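Local coordinates for protein farnesyl diphosphate synthase (Rhodobacter capsulatus, PDB 3LVS) that probably joins isopentenyl diphosphate units to allylic diphosphate primers, building the fifteen-carbon farnesyl diphosphate of isoprenoid metabolism, at residues E10-V15 with G42-A47; L49-A54 with Q63-A68. All blocks are in the same frame, centred on the assembly; numbering follows the deposited sequence.

Contact 1 of 2, residues E10-V15 with G42-A47; sequences EIQDAV and GKRLRA. With PO4 (phosphate ion), chain E.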
ATOM      1  N   GLU B  10     -27.717  -1.983  -8.556  1.00 53.67           N
ATOM      2  CA  GLU B  10     -27.754  -0.980  -7.485  1.00 58.94           C
ATOM      3  C   GLU B  10     -26.383  -0.723  -6.871  1.00 55.03           C
ATOM      4  O   GLU B  10     -26.004   0.423  -6.640  1.00 54.06           O
ATOM      5  CB  GLU B  10     -28.695  -1.419  -6.362  1.00 56.48           C
ATOM      6  CG  GLU B  10     -30.151  -1.087  -6.588  1.00 71.60           C
ATOM      7  CD  GLU B  10     -31.077  -1.876  -5.672  1.00 80.02           C
ATOM      8  OE1 GLU B  10     -32.236  -2.119  -6.080  1.00 80.86           O
ATOM      9  OE2 GLU B  10     -30.647  -2.261  -4.556  1.00 74.14           O
ATOM     10  N   ILE B  11     -25.664  -1.805  -6.592  1.00 57.27           N
ATOM     11  CA  ILE B  11     -24.383  -1.736  -5.901  1.00 56.31           C
ATOM     12  C   ILE B  11     -23.348  -1.116  -6.841  1.00 54.29           C
ATOM     13  O   ILE B  11     -22.591  -0.243  -6.439  1.00 52.60           O
ATOM     14  CB  ILE B  11     -23.978  -3.121  -5.328  1.00 54.41           C
ATOM     15  CG1 ILE B  11     -24.807  -3.400  -4.071  1.00 57.53           C
ATOM     16  CG2 ILE B  11     -22.470  -3.191  -4.997  1.00 61.68           C
ATOM     17  CD1 ILE B  11     -24.704  -4.814  -3.545  1.00 54.65           C
ATOM     18  N   GLN B  12     -23.388  -1.519  -8.107  1.00 53.61           N
ATOM     19  CA  GLN B  12     -22.540  -0.933  -9.133  1.00 52.36           C
ATOM     20  C   GLN B  12     -22.733   0.579  -9.253  1.00 55.19           C
ATOM     21  O   GLN B  12     -21.752   1.317  -9.311  1.00 61.16           O
ATOM     22  CB  GLN B  12     -22.789  -1.609 -10.476  1.00 50.98           C
ATOM     23  CG  GLN B  12     -22.325  -3.044 -10.519  1.00 46.13           C
ATOM     24  CD  GLN B  12     -22.661  -3.721 -11.811  1.00 53.41           C
ATOM     25  OE1 GLN B  12     -23.581  -3.314 -12.525  1.00 47.50           O
ATOM     26  NE2 GLN B  12     -21.909  -4.761 -12.136  1.00 53.24           N
ATOM     27  N   ASP B  13     -23.990   1.027  -9.269  1.00 55.34           N
ATOM     28  CA  ASP B  13     -24.316   2.453  -9.329  1.00 53.80           C
ATOM     29  C   ASP B  13     -23.821   3.219  -8.107  1.00 54.91           C
ATOM     30  O   ASP B  13     -23.189   4.261  -8.247  1.00 56.74           O
ATOM     31  CB  ASP B  13     -25.819   2.663  -9.540  1.00 52.87           C
ATOM     32  CG  ASP B  13     -26.272   2.285 -10.958  1.00 55.68           C
ATOM     33  OD1 ASP B  13     -25.414   2.088 -11.839  1.00 51.23           O
ATOM     34  OD2 ASP B  13     -27.489   2.166 -11.191  1.00 58.43           O
ATOM     35  N   ALA B  14     -24.088   2.693  -6.915  1.00 53.71           N
ATOM     36  CA  ALA B  14     -23.631   3.338  -5.682  1.00 56.87           C
ATOM     37  C   ALA B  14     -22.100   3.407  -5.576  1.00 56.99           C
ATOM     38  O   ALA B  14     -21.559   4.406  -5.087  1.00 58.83           O
ATOM     39  CB  ALA B  14     -24.234   2.656  -4.453  1.00 49.20           C
ATOM     40  N   VAL B  15     -21.414   2.360  -6.048  1.00 55.93           N
ATOM     41  CA  VAL B  15     -19.952   2.275  -5.933  1.00 55.26           C
ATOM     42  C   VAL B  15     -19.270   3.293  -6.844  1.00 56.36           C
ATOM     43  O   VAL B  15     -18.346   3.983  -6.417  1.00 54.70           O
ATOM     44  CB  VAL B  15     -19.421   0.825  -6.176  1.00 54.87           C
ATOM     45  CG1 VAL B  15     -17.896   0.802  -6.315  1.00 48.87           C
ATOM     46  CG2 VAL B  15     -19.845  -0.091  -5.034  1.00 44.77           C
ATOM     47  N   GLY B  42     -15.943  -1.771 -14.241  1.00 67.99           N
ATOM     48  CA  GLY B  42     -15.732  -3.096 -13.659  1.00 65.54           C
ATOM     49  C   GLY B  42     -17.062  -3.655 -13.192  1.00 66.85           C
ATOM     50  O   GLY B  42     -18.042  -2.911 -13.057  1.00 67.53           O
ATOM     51  N   LYS B  43     -17.113  -4.961 -12.946  1.00 64.97           N
ATOM     52  CA  LYS B  43     -18.359  -5.600 -12.509  1.00 64.58           C
ATOM     53  C   LYS B  43     -18.684  -5.359 -11.023  1.00 56.93           C
ATOM     54  O   LYS B  43     -19.823  -5.558 -10.599  1.00 58.18           O
ATOM     55  CB  LYS B  43     -18.352  -7.101 -12.835  1.00 67.27           C
ATOM     56  CG  LYS B  43     -18.477  -7.437 -14.329  1.00 76.70           C
ATOM     57  CD  LYS B  43     -18.821  -8.924 -14.577  1.00 82.41           C
ATOM     58  CE  LYS B  43     -17.598  -9.850 -14.501  1.00 87.89           C
ATOM     59  NZ  LYS B  43     -16.589  -9.586 -15.574  1.00 91.49           N
ATOM     60  N   ARG B  44     -17.678  -4.932 -10.254  1.00 54.52           N
ATOM     61  CA  ARG B  44     -17.783  -4.629  -8.807  1.00 50.59           C
ATOM     62  C   ARG B  44     -18.109  -5.844  -7.947  1.00 53.43           C
ATOM     63  O   ARG B  44     -18.693  -5.711  -6.870  1.00 57.67           O
ATOM     64  CB  ARG B  44     -18.781  -3.486  -8.510  1.00 50.61           C
ATOM     65  CG  ARG B  44     -18.599  -2.218  -9.335  1.00 53.30           C
ATOM     66  CD  ARG B  44     -17.206  -1.672  -9.145  1.00 54.76           C
ATOM     67  NE  ARG B  44     -17.087  -0.276  -9.541  1.00 56.31           N
ATOM     68  CZ  ARG B  44     -15.964   0.426  -9.432  1.00 53.45           C
ATOM     69  NH1 ARG B  44     -14.861  -0.137  -8.945  1.00 52.46           N
ATOM     70  NH2 ARG B  44     -15.942   1.689  -9.811  1.00 53.84           N
ATOM     71  N   LEU B  45     -17.696  -7.021  -8.403  1.00 52.64           N
ATOM     72  CA  LEU B  45     -17.981  -8.261  -7.702  1.00 49.56           C
ATOM     73  C   LEU B  45     -17.398  -8.297  -6.303  1.00 48.45           C
ATOM     74  O   LEU B  45     -17.995  -8.880  -5.418  1.00 54.27           O
ATOM     75  CB  LEU B  45     -17.521  -9.471  -8.518  1.00 53.87           C
ATOM     76  CG  LEU B  45     -18.289  -9.637  -9.851  1.00 73.43           C
ATOM     77  CD1 LEU B  45     -17.627 -10.665 -10.772  1.00 77.08           C
ATOM     78  CD2 LEU B  45     -19.789  -9.962  -9.666  1.00 67.70           C
ATOM     79  N   ARG B  46     -16.253  -7.661  -6.094  1.00 49.54           N
ATOM     80  CA  ARG B  46     -15.647  -7.632  -4.760  1.00 51.71           C
ATOM     81  C   ARG B  46     -16.368  -6.644  -3.820  1.00 50.61           C
ATOM     82  O   ARG B  46     -16.523  -6.917  -2.621  1.00 51.57           O
ATOM     83  CB  ARG B  46     -14.145  -7.362  -4.862  1.00 52.16           C
ATOM     84  CG  ARG B  46     -13.374  -8.479  -5.592  1.00 50.94           C
ATOM     85  CD  ARG B  46     -12.046  -7.990  -6.162  1.00 45.35           C
ATOM     86  NE  ARG B  46     -11.364  -9.033  -6.930  1.00 36.79           N
ATOM     87  CZ  ARG B  46     -11.574  -9.287  -8.221  1.00 48.09           C
ATOM     88  NH1 ARG B  46     -10.897 -10.273  -8.803  1.00 36.16           N
ATOM     89  NH2 ARG B  46     -12.458  -8.569  -8.930  1.00 38.29           N
ATOM     90  N   ALA B  47     -16.801  -5.509  -4.374  1.00 45.84           N
ATOM     91  CA  ALA B  47     -17.672  -4.557  -3.674  1.00 46.79           C
ATOM     92  C   ALA B  47     -18.998  -5.216  -3.267  1.00 45.69           C
ATOM     93  O   ALA B  47     -19.439  -5.078  -2.117  1.00 48.60           O
ATOM     94  CB  ALA B  47     -17.938  -3.320  -4.551  1.00 46.52           C
TER
HETATM   95  P   PO4 E 297     -13.119  -5.837 -13.415  0.50 59.55           P
HETATM   96  O1  PO4 E 297     -12.614  -4.709 -12.543  0.50 49.37           O
HETATM   97  O2  PO4 E 297     -13.408  -5.322 -14.808  0.50 58.37           O
HETATM   98  O3  PO4 E 297     -12.050  -6.904 -13.483  0.50 53.51           O
HETATM   99  O4  PO4 E 297     -14.401  -6.417 -12.865  0.50 45.53           O
HETATM  100  O   HOH W   1     -19.421   0.814 -10.891  1.00 46.86           O
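Q12 reaches from helix 3-24 to the loop ahead of helix 45-55, where its NE2 donates to K43 O at 2.7 Å. The bond is nearly straight (N-H...O 175°), and the acceptor lies in the plane of the Q12 amide. NE2 approaches from above the K43 carbonyl plane, 36° out of it. An extended chain beyond CG gives Q12 this reach, and its CG also packs on the R44 CG. R44, the N-cap residue, folds at chi2 (-58°) and sets one guanidinium face against V15 CG1, which lies offset toward the rim, 3.5 Å from R44 NE. At the guanidinium edge a water accepts from R44 NE at 2.9 Å and donates to Q12 O. NH1 forms a salt bridge with E72 and NH2 bonds A39 O, so all three nitrogens have partners. Farther along, V15 CG2 meets A47 CB at 3.8 Å. With an alanine at Q12, K43 O would probably lose its side-chain donor and the loop one of its ties to helix 3-24. K43 N donates to O4 of a phosphate, probably from the crystallisation liquor, at 3.1 Å. H75 also bonds this ion, which may mark the isopentenyl diphosphate site, as in related synthases. Apolar packing and polar bonds thus fix R44 beside a loop that probably binds the substrate's diphosphate.

Contact 2 of 2, residues L49-A54 with Q63-A68; sequences LAIESA and QAMPAA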
ATOM      1  N   LEU B  49     -19.516  -8.428  -2.783  1.00 45.31           N
ATOM      2  CA  LEU B  49     -19.247  -9.365  -1.693  1.00 44.37           C
ATOM      3  C   LEU B  49     -19.136  -8.664  -0.353  1.00 47.10           C
ATOM      4  O   LEU B  49     -19.734  -9.115   0.623  1.00 47.40           O
ATOM      5  CB  LEU B  49     -17.994 -10.193  -1.985  1.00 45.41           C
ATOM      6  CG  LEU B  49     -18.099 -11.215  -3.123  1.00 46.05           C
ATOM      7  CD1 LEU B  49     -16.722 -11.674  -3.598  1.00 33.54           C
ATOM      8  CD2 LEU B  49     -18.936 -12.393  -2.709  1.00 46.05           C
ATOM      9  N   ALA B  50     -18.392  -7.553  -0.320  1.00 51.82           N
ATOM     10  CA  ALA B  50     -18.241  -6.729   0.892  1.00 50.51           C
ATOM     11  C   ALA B  50     -19.577  -6.194   1.434  1.00 48.49           C
ATOM     12  O   ALA B  50     -19.847  -6.281   2.631  1.00 43.20           O
ATOM     13  CB  ALA B  50     -17.250  -5.575   0.655  1.00 44.34           C
ATOM     14  N   ILE B  51     -20.409  -5.672   0.538  1.00 44.79           N
ATOM     15  CA  ILE B  51     -21.676  -5.073   0.924  1.00 48.86           C
ATOM     16  C   ILE B  51     -22.687  -6.148   1.349  1.00 54.99           C
ATOM     17  O   ILE B  51     -23.306  -6.030   2.420  1.00 54.85           O
ATOM     18  CB  ILE B  51     -22.211  -4.127  -0.186  1.00 48.34           C
ATOM     19  CG1 ILE B  51     -21.398  -2.829  -0.182  1.00 50.68           C
ATOM     20  CG2 ILE B  51     -23.675  -3.794   0.031  1.00 49.20           C
ATOM     21  CD1 ILE B  51     -21.395  -2.077  -1.511  1.00 45.95           C
ATOM     22  N   GLU B  52     -22.805  -7.210   0.543  1.00 52.11           N
ATOM     23  CA  GLU B  52     -23.730  -8.308   0.844  1.00 48.14           C
ATOM     24  C   GLU B  52     -23.357  -9.104   2.086  1.00 44.52           C
ATOM     25  O   GLU B  52     -24.243  -9.505   2.832  1.00 50.98           O
ATOM     26  CB  GLU B  52     -23.941  -9.224  -0.358  1.00 43.95           C
ATOM     27  CG  GLU B  52     -24.558  -8.537  -1.582  1.00 53.28           C
ATOM     28  CD  GLU B  52     -25.791  -7.699  -1.262  1.00 59.86           C
ATOM     29  OE1 GLU B  52     -25.648  -6.505  -0.907  1.00 61.97           O
ATOM     30  OE2 GLU B  52     -26.912  -8.228  -1.387  1.00 65.90           O
ATOM     31  N   SER B  53     -22.065  -9.321   2.320  1.00 46.21           N
ATOM     32  CA  SER B  53     -21.627  -9.941   3.586  1.00 45.57           C
ATOM     33  C   SER B  53     -21.860  -9.043   4.809  1.00 48.13           C
ATOM     34  O   SER B  53     -22.029  -9.540   5.937  1.00 48.81           O
ATOM     35  CB  SER B  53     -20.163 -10.368   3.527  1.00 41.37           C
ATOM     36  OG  SER B  53     -19.283  -9.271   3.311  1.00 43.06           O
ATOM     37  N   ALA B  54     -21.817  -7.728   4.588  1.00 47.28           N
ATOM     38  CA  ALA B  54     -22.207  -6.764   5.609  1.00 45.96           C
ATOM     39  C   ALA B  54     -23.710  -6.829   5.903  1.00 45.48           C
ATOM     40  O   ALA B  54     -24.092  -6.936   7.067  1.00 47.34           O
ATOM     41  CB  ALA B  54     -21.776  -5.358   5.231  1.00 44.44           C
ATOM     42  N   GLN B  63     -22.757   2.081   5.883  1.00 44.22           N
ATOM     43  CA  GLN B  63     -21.694   1.717   6.856  1.00 46.21           C
ATOM     44  C   GLN B  63     -20.598   0.852   6.199  1.00 52.13           C
ATOM     45  O   GLN B  63     -19.440   0.867   6.618  1.00 58.26           O
ATOM     46  CB  GLN B  63     -22.267   1.022   8.084  1.00 43.27           C
ATOM     47  CG  GLN B  63     -21.179   0.656   9.142  1.00 51.18           C
ATOM     48  CD  GLN B  63     -21.730   0.062  10.410  1.00 47.95           C
ATOM     49  OE1 GLN B  63     -22.936   0.019  10.615  1.00 53.44           O
ATOM     50  NE2 GLN B  63     -20.836  -0.390  11.290  1.00 59.96           N
ATOM     51  N   ALA B  64     -20.976   0.150   5.133  1.00 53.64           N
ATOM     52  CA  ALA B  64     -20.097  -0.787   4.435  1.00 53.75           C
ATOM     53  C   ALA B  64     -19.309  -0.179   3.268  1.00 48.45           C
ATOM     54  O   ALA B  64     -18.273  -0.724   2.896  1.00 46.46           O
ATOM     55  CB  ALA B  64     -20.905  -1.999   3.951  1.00 45.67           C
ATOM     56  N   MET B  65     -19.803   0.923   2.687  1.00 51.27           N
ATOM     57  CA  MET B  65     -19.158   1.576   1.530  1.00 47.54           C
ATOM     58  C   MET B  65     -17.631   1.708   1.619  1.00 48.85           C
ATOM     59  O   MET B  65     -16.954   1.308   0.683  1.00 44.62           O
ATOM     60  CB  MET B  65     -19.768   2.949   1.224  1.00 47.59           C
ATOM     61  CG  MET B  65     -20.396   3.061  -0.159  1.00 46.19           C
ATOM     62  SD  MET B  65     -19.677   2.017  -1.450  1.00 40.94           S
ATOM     63  CE  MET B  65     -21.170   1.876  -2.415  1.00 47.78           C
ATOM     64  N   PRO B  66     -17.086   2.229   2.750  1.00 46.54           N
ATOM     65  CA  PRO B  66     -15.624   2.388   2.773  1.00 49.52           C
ATOM     66  C   PRO B  66     -14.813   1.090   2.598  1.00 50.83           C
ATOM     67  O   PRO B  66     -13.720   1.131   2.030  1.00 51.63           O
ATOM     68  CB  PRO B  66     -15.359   3.022   4.147  1.00 50.49           C
ATOM     69  CG  PRO B  66     -16.624   3.753   4.472  1.00 42.97           C
ATOM     70  CD  PRO B  66     -17.707   2.858   3.940  1.00 46.83           C
ATOM     71  N   ALA B  67     -15.357  -0.038   3.053  1.00 43.88           N
ATOM     72  CA  ALA B  67     -14.738  -1.341   2.856  1.00 41.92           C
ATOM     73  C   ALA B  67     -14.916  -1.849   1.418  1.00 44.43           C
ATOM     74  O   ALA B  67     -14.001  -2.437   0.846  1.00 46.80           O
ATOM     75  CB  ALA B  67     -15.294  -2.355   3.855  1.00 40.48           C
ATOM     76  N   ALA B  68     -16.093  -1.643   0.844  1.00 39.52           N
ATOM     77  CA  ALA B  68     -16.304  -1.962  -0.565  1.00 43.00           C
ATOM     78  C   ALA B  68     -15.386  -1.147  -1.481  1.00 44.31           C
ATOM     79  O   ALA B  68     -14.833  -1.678  -2.432  1.00 53.22           O
ATOM     80  CB  ALA B  68     -17.742  -1.754  -0.937  1.00 37.87           C
TER
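S53 OG accepts a hydrogen bond from G191 N of helix 169-195 and lies 2.7 Å from L49 O and 3.1 Å from A50 O. Its chi1 of 61° turns the hydroxyl back over the preceding turn, within reach of both carbonyls, on the side of the helix that meets helix 169-195. The neighbouring face of the same helix forms one wall of an antiparallel helix pair in the all-helical isoprenoid synthase fold: helices 45-55 and 61-82 follow each other in the chain, and their segments here run 148° apart with axes 8.7 Å from each other. The small alanine side chains at the interface are consistent with this spacing. A50 CB rests on the backbone of helix 61-82, 3.9 Å from A68 CA, while A54 CB and A64 CB meet methyl to methyl at 3.7 Å. I51 supplies the longer arm: with CG1 anti to the carbonyl carbon, it lays CG1 and CD1 along the A68 methyl, CD1 coming within 3.7 Å of A68 CB. P66 has no N-H to give, and the helix kinks there; A67 N makes a weak bond to A64 O, three residues back. M65, one residue before the proline, points its CB away from helix 45-55, yet its chain bends at chi2 (-29°) and returns, crossing I51 at an angle, until M65 CE stands 4.1 Å from I51 CD1.

How the contacts relate
Both contacts use helix 45-55: contact 1 holds its N-terminal end against helix 3-24, and contact 2 packs its later turns on helix 61-82. Contact 1 is partly buried and mixes a hydrogen bond from a side-chain amide, a guanidinium, a water and a neighbouring phosphate. Contact 2, buried except for the partly exposed M65, joins its segments by apolar contacts, mostly between methyl groups. Their centres lie 10 Å apart, and the side chains merge where the three helices meet: M65 CE comes within 3.5 Å of V15 CG2, and I11 CG2 within 3.8 Å of I51 CD1. Polar chemistry thus belongs to the helix start beside the phosphate, although contact 2 lies no nearer the chain's centre.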